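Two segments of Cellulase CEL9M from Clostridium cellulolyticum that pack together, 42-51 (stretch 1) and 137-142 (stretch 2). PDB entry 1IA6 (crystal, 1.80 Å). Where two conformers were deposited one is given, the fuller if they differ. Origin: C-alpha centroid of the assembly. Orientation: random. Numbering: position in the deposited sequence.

Stretch 1 (42-51) DGSDVGVDLT
Stretch 2, residues 137-142: GQRPSL

Two irregular loop segments of one chain meet through side-chain and backbone hydrogen bonds, a salt bridge and two waters, burying 360 Å² in all; nearest CA pairs are Asp42–Arg139 (6.4 Å), Gly43–Ser141 (5.8 Å) and Asp45–Pro140 (6.6 Å). Asp42 (phi/psi -52/132, chi1 m, chi2 -4°) meets the guanidinium of Arg139 edge-on in a two-pronged salt bridge: Arg139 NE to Asp42 OD1 is 2.9 Å and Arg139 NH2 to Asp42 OD2 2.8 Å, both nearly linear. Arg139 has chi1 -97°, chi2 132°, chi3 66° and chi4 88°. Water 1 donates to Asp42 OD1 (2.7 Å) and accepts from Arg139 N (3.1 Å). Gly43 (90/-9) is glycine of necessity, since a CB would lie 2.0 Å from Val48 O; its O receives Val46 N (3.0 Å) and Val48 N (3.1 Å). Water 2 accepts from Gly43 N (2.8 Å) and donates to Arg139 O (2.7 Å) and Ser141 OG (2.9 Å). Ser44 OG (chi1 p) accepts from Gln138 NE2 at 3.1 Å. Asp45 (-72/-20, chi1 p, chi2 -38°), its CA-to-CB bond toward stretch 2, grips Ser141 (chi1 m) twice: OD1 accepts from Ser141 OG (2.7 Å), OD2 from Ser141 N (2.9 Å, 175°). Val46 CG2 (chi1 m) lies 3.8 Å and Leu50 CD1 (chi1 m, chi2 t) 3.5 Å from Ser141 OG. Leu50 N donates to Asp42 O (3.1 Å).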

# COMPACT_ATOMS: atom_id res chain seq x y z
N ASP A 42 21.58 -2.64 -7.77
CA ASP A 42 20.36 -2.69 -8.58
C ASP A 42 20.41 -1.76 -9.78
O ASP A 42 20.76 -0.58 -9.64
CB ASP A 42 19.14 -2.35 -7.73
CG ASP A 42 18.72 -3.49 -6.82
OD1 ASP A 42 19.33 -4.58 -6.90
OD2 ASP A 42 17.77 -3.30 -6.04
N GLY A 43 20.06 -2.28 -10.95
CA GLY A 43 20.05 -1.47 -12.15
C GLY A 43 21.36 -1.49 -12.92
O GLY A 43 21.42 -0.99 -14.05
N SER A 44 22.40 -2.07 -12.34
CA SER A 44 23.70 -2.11 -13.00
C SER A 44 23.67 -2.87 -14.32
O SER A 44 24.50 -2.63 -15.20
CB SER A 44 24.76 -2.72 -12.07
OG SER A 44 24.52 -4.10 -11.84
N ASP A 45 22.70 -3.77 -14.46
CA ASP A 45 22.58 -4.55 -15.69
C ASP A 45 22.07 -3.73 -16.87
O ASP A 45 22.26 -4.12 -18.03
CB ASP A 45 21.67 -5.77 -15.45
CG ASP A 45 20.25 -5.39 -15.06
OD1 ASP A 45 20.08 -4.41 -14.30
OD2 ASP A 45 19.30 -6.08 -15.49
N VAL A 46 21.44 -2.59 -16.60
CA VAL A 46 20.94 -1.74 -17.68
C VAL A 46 21.58 -0.35 -17.66
O VAL A 46 21.17 0.54 -18.41
CB VAL A 46 19.40 -1.58 -17.63
CG1 VAL A 46 18.74 -2.93 -17.83
CG2 VAL A 46 18.98 -0.96 -16.31
N GLY A 47 22.57 -0.16 -16.80
CA GLY A 47 23.26 1.12 -16.72
C GLY A 47 22.46 2.26 -16.12
O GLY A 47 22.66 3.42 -16.47
N VAL A 48 21.55 1.93 -15.20
CA VAL A 48 20.73 2.94 -14.55
C VAL A 48 20.71 2.66 -13.05
O VAL A 48 20.56 1.51 -12.64
CB VAL A 48 19.28 2.93 -15.07
CG1 VAL A 48 18.45 3.98 -14.34
CG2 VAL A 48 19.25 3.18 -16.57
N ASP A 49 20.89 3.69 -12.23
CA ASP A 49 20.87 3.48 -10.79
C ASP A 49 19.42 3.22 -10.37
O ASP A 49 18.60 4.14 -10.39
CB ASP A 49 21.42 4.70 -10.05
CG ASP A 49 21.38 4.54 -8.54
OD1 ASP A 49 21.07 3.43 -8.06
OD2 ASP A 49 21.67 5.52 -7.83
N LEU A 50 19.12 1.98 -10.02
CA LEU A 50 17.76 1.62 -9.60
C LEU A 50 17.72 1.18 -8.14
O LEU A 50 16.85 0.41 -7.75
CB LEU A 50 17.21 0.50 -10.48
CG LEU A 50 16.96 0.85 -11.95
CD1 LEU A 50 16.44 -0.39 -12.70
CD2 LEU A 50 15.96 1.99 -12.04
N THR A 51 18.67 1.67 -7.35
CA THR A 51 18.71 1.33 -5.93
C THR A 51 17.66 2.13 -5.18
O THR A 51 17.22 3.19 -5.64
CB THR A 51 20.09 1.61 -5.32
OG1 THR A 51 20.41 3.01 -5.46
CG2 THR A 51 21.16 0.78 -6.01
N GLY A 137 25.12 -11.17 -5.69
CA GLY A 137 24.86 -11.57 -7.05
C GLY A 137 24.21 -10.46 -7.84
O GLY A 137 24.26 -9.29 -7.45
N GLN A 138 23.59 -10.82 -8.96
CA GLN A 138 22.94 -9.85 -9.82
C GLN A 138 21.43 -10.00 -9.92
O GLN A 138 20.92 -11.07 -10.25
CB GLN A 138 23.52 -9.93 -11.24
CG GLN A 138 24.73 -9.05 -11.49
CD GLN A 138 24.41 -7.57 -11.38
OE1 GLN A 138 24.81 -6.90 -10.44
NE2 GLN A 138 23.67 -7.06 -12.36
N ARG A 139 20.72 -8.92 -9.62
CA ARG A 139 19.27 -8.90 -9.76
C ARG A 139 18.96 -8.26 -11.11
O ARG A 139 19.53 -7.23 -11.45
CB ARG A 139 18.62 -8.07 -8.65
CG ARG A 139 18.12 -8.88 -7.48
CD ARG A 139 18.57 -8.27 -6.18
NE ARG A 139 17.99 -6.96 -5.90
CZ ARG A 139 16.83 -6.77 -5.27
NH1 ARG A 139 16.13 -7.82 -4.85
NH2 ARG A 139 16.40 -5.54 -5.01
N PRO A 140 18.06 -8.87 -11.88
CA PRO A 140 17.73 -8.30 -13.19
C PRO A 140 16.69 -7.19 -13.11
O PRO A 140 15.77 -7.24 -12.28
CB PRO A 140 17.19 -9.51 -13.95
CG PRO A 140 16.46 -10.26 -12.86
CD PRO A 140 17.44 -10.19 -11.70
N SER A 141 16.86 -6.18 -13.94
CA SER A 141 15.89 -5.09 -14.03
C SER A 141 14.97 -5.72 -15.06
O SER A 141 15.02 -5.42 -16.26
CB SER A 141 16.56 -3.83 -14.56
OG SER A 141 17.64 -3.46 -13.72
N LEU A 142 14.13 -6.64 -14.58
CA LEU A 142 13.24 -7.44 -15.40
C LEU A 142 12.23 -6.78 -16.33
O LEU A 142 12.12 -7.17 -17.50
CB LEU A 142 12.51 -8.45 -14.51
CG LEU A 142 12.00 -9.71 -15.20
CD1 LEU A 142 13.17 -10.43 -15.88
CD2 LEU A 142 11.33 -10.62 -14.19
O HOH W 1 21.11 -6.23 -8.12
O HOH W 2 18.61 -4.70 -11.30